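Local coordinates for Rx protein (Solanum tuberosum, PDB 4M70) that probably confers resistance to pathogens carrying a matching avirulence protein, sensed indirectly, as an NB-LRR immune receptor of which this chain is the N-terminal coiled-coil domain, at residues Cys26-Phe31 / Trp94-Val99. Sequence-based numbering, arbitrary orientation.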
loop_
_atom_site.group_PDB
_atom_site.type_symbol
_atom_site.label_atom_id
_atom_site.label_comp_id
_atom_site.label_asym_id
_atom_site.label_seq_id
_atom_site.Cartn_x
_atom_site.Cartn_y
_atom_site.Cartn_z
ATOM N N CYS A 26 -7.013 1.683 -13.026
ATOM C CA CYS A 26 -7.449 2.050 -11.683
ATOM C C CYS A 26 -6.886 3.393 -11.257
ATOM O O CYS A 26 -5.804 3.797 -11.695
ATOM C CB CYS A 26 -7.032 0.989 -10.658
ATOM S SG CYS A 26 -7.824 -0.621 -10.815
ATOM N N ASP A 27 -7.629 4.073 -10.389
ATOM C CA ASP A 27 -7.210 5.368 -9.886
ATOM C C ASP A 27 -6.351 5.138 -8.659
ATOM O O ASP A 27 -6.851 5.075 -7.537
ATOM C CB ASP A 27 -8.431 6.216 -9.524
ATOM C CG ASP A 27 -8.059 7.594 -9.025
ATOM O OD1 ASP A 27 -7.018 8.132 -9.461
ATOM O OD2 ASP A 27 -8.804 8.132 -8.179
ATOM N N LEU A 28 -5.051 4.990 -8.886
ATOM C CA LEU A 28 -4.126 4.699 -7.803
ATOM C C LEU A 28 -3.178 5.870 -7.551
ATOM O O LEU A 28 -2.328 5.807 -6.662
ATOM C CB LEU A 28 -3.328 3.436 -8.138
ATOM C CG LEU A 28 -4.181 2.219 -8.521
ATOM C CD1 LEU A 28 -3.321 1.006 -8.900
ATOM C CD2 LEU A 28 -5.125 1.857 -7.390
ATOM N N GLN A 29 -3.329 6.937 -8.329
ATOM C CA GLN A 29 -2.465 8.111 -8.191
ATOM C C GLN A 29 -2.416 8.722 -6.776
ATOM O O GLN A 29 -1.364 9.205 -6.366
ATOM C CB GLN A 29 -2.782 9.174 -9.251
ATOM C CG GLN A 29 -1.731 10.285 -9.359
ATOM C CD GLN A 29 -0.372 9.790 -9.841
ATOM O OE1 GLN A 29 -0.260 8.730 -10.459
ATOM N NE2 GLN A 29 0.671 10.563 -9.551
ATOM N N PRO A 30 -3.545 8.730 -6.034
ATOM C CA PRO A 30 -3.422 9.218 -4.652
ATOM C C PRO A 30 -2.441 8.401 -3.811
ATOM O O PRO A 30 -1.683 8.981 -3.020
ATOM C CB PRO A 30 -4.846 9.061 -4.097
ATOM C CG PRO A 30 -5.557 8.150 -5.056
ATOM C CD PRO A 30 -4.955 8.474 -6.380
ATOM N N PHE A 31 -2.445 7.082 -3.991
ATOM C CA PHE A 31 -1.492 6.221 -3.299
ATOM C C PHE A 31 -0.073 6.590 -3.701
ATOM O O PHE A 31 0.814 6.700 -2.856
ATOM C CB PHE A 31 -1.731 4.747 -3.632
ATOM C CG PHE A 31 -3.049 4.209 -3.154
ATOM C CD1 PHE A 31 -4.035 3.854 -4.059
ATOM C CD2 PHE A 31 -3.298 4.051 -1.800
ATOM C CE1 PHE A 31 -5.246 3.346 -3.621
ATOM C CE2 PHE A 31 -4.502 3.542 -1.353
ATOM C CZ PHE A 31 -5.479 3.190 -2.266
ATOM N N TRP A 94 -10.631 -4.237 -6.117
ATOM C CA TRP A 94 -10.868 -4.050 -4.695
ATOM C C TRP A 94 -9.669 -4.535 -3.910
ATOM O O TRP A 94 -9.244 -3.903 -2.934
ATOM C CB TRP A 94 -12.116 -4.827 -4.264
ATOM C CG TRP A 94 -12.546 -4.588 -2.839
ATOM C CD1 TRP A 94 -13.542 -3.755 -2.411
ATOM C CD2 TRP A 94 -11.984 -5.183 -1.657
ATOM N NE1 TRP A 94 -13.638 -3.804 -1.038
ATOM C CE2 TRP A 94 -12.696 -4.671 -0.556
ATOM C CE3 TRP A 94 -10.954 -6.100 -1.429
ATOM C CZ2 TRP A 94 -12.403 -5.048 0.757
ATOM C CZ3 TRP A 94 -10.667 -6.468 -0.124
ATOM C CH2 TRP A 94 -11.388 -5.943 0.950
ATOM N N GLU A 95 -9.129 -5.672 -4.333
ATOM C CA GLU A 95 -7.982 -6.240 -3.655
ATOM C C GLU A 95 -6.776 -5.296 -3.751
ATOM O O GLU A 95 -6.044 -5.097 -2.767
ATOM C CB GLU A 95 -7.650 -7.617 -4.221
ATOM C CG GLU A 95 -6.718 -8.395 -3.328
ATOM C CD GLU A 95 -7.381 -8.756 -2.013
ATOM O OE1 GLU A 95 -8.615 -8.953 -2.009
ATOM O OE2 GLU A 95 -6.674 -8.841 -0.986
ATOM N N ILE A 96 -6.578 -4.711 -4.932
ATOM C CA ILE A 96 -5.513 -3.717 -5.110
ATOM C C ILE A 96 -5.672 -2.510 -4.176
ATOM O O ILE A 96 -4.714 -2.100 -3.500
ATOM C CB ILE A 96 -5.418 -3.222 -6.572
ATOM C CG1 ILE A 96 -4.986 -4.363 -7.498
ATOM C CG2 ILE A 96 -4.418 -2.079 -6.704
ATOM C CD1 ILE A 96 -5.026 -3.990 -8.959
ATOM N N PHE A 97 -6.881 -1.951 -4.146
ATOM C CA PHE A 97 -7.165 -0.785 -3.305
ATOM C C PHE A 97 -6.897 -1.088 -1.835
ATOM O O PHE A 97 -6.222 -0.326 -1.134
ATOM C CB PHE A 97 -8.613 -0.332 -3.449
ATOM C CG PHE A 97 -8.932 0.253 -4.784
ATOM C CD1 PHE A 97 -8.366 1.449 -5.196
ATOM C CD2 PHE A 97 -9.875 -0.355 -5.597
ATOM C CE1 PHE A 97 -8.681 1.988 -6.436
ATOM C CE2 PHE A 97 -10.204 0.179 -6.827
ATOM C CZ PHE A 97 -9.607 1.353 -7.249
ATOM N N PHE A 98 -7.425 -2.222 -1.386
ATOM C CA PHE A 98 -7.322 -2.629 0.007
ATOM C C PHE A 98 -5.876 -2.836 0.430
ATOM O O PHE A 98 -5.450 -2.355 1.495
ATOM C CB PHE A 98 -8.135 -3.901 0.243
ATOM C CG PHE A 98 -8.108 -4.391 1.661
ATOM C CD1 PHE A 98 -7.220 -5.383 2.047
ATOM C CD2 PHE A 98 -8.965 -3.857 2.612
ATOM C CE1 PHE A 98 -7.188 -5.838 3.353
ATOM C CE2 PHE A 98 -8.945 -4.313 3.917
ATOM C CZ PHE A 98 -8.052 -5.299 4.290
ATOM N N VAL A 99 -5.119 -3.549 -0.402
ATOM C CA VAL A 99 -3.724 -3.796 -0.065
ATOM C C VAL A 99 -2.923 -2.493 -0.047
ATOM O O VAL A 99 -2.097 -2.285 0.848
ATOM C CB VAL A 99 -3.062 -4.866 -0.980
ATOM C CG1 VAL A 99 -2.898 -4.359 -2.400
ATOM C CG2 VAL A 99 -1.722 -5.288 -0.416
#
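Phe-97 reaches from helix 86-119 into the turn before helix 29-42, where its ring is met by four residues. Its CG lies beside its own backbone N, anti to the carbonyl carbon (chi1 -69°); the bond to CB does not point at the other segment, but the end of the side chain comes nearer. Leu-28 crosses it at about a right angle, CD2 lying 3.7 Å from Phe-97 CE1 and, a little farther off, 4.1 Å from Ile-96 CG2. Leu-28 CD1 meets that same Ile-96 CG2 at 3.9 Å. At the ring's edge, near its plane, come Asp-27 O, 3.8 Å from Phe-97 CE1, and Phe-31 CE1, 4.0 Å from Phe-97 CD1. In this four-helix bundle the contact joins the connection between helices 4-24 and 29-42 to helix 86-119; Asp-27 centres an inverse gamma turn, and Leu-28 also packs on Ile-17 and Met-21 of helix 4-24. The two phenylalanine side chains cross at about a right angle, and Phe-31 CZ lies 3.8 Å from Phe-97 O. Cys-26 approaches the same ring obliquely, its SG 5.2 Å from the Phe-97 ring centroid in a sulfur-aromatic contact. Phe-97 also packs against an apolar side chain of another protein's chain.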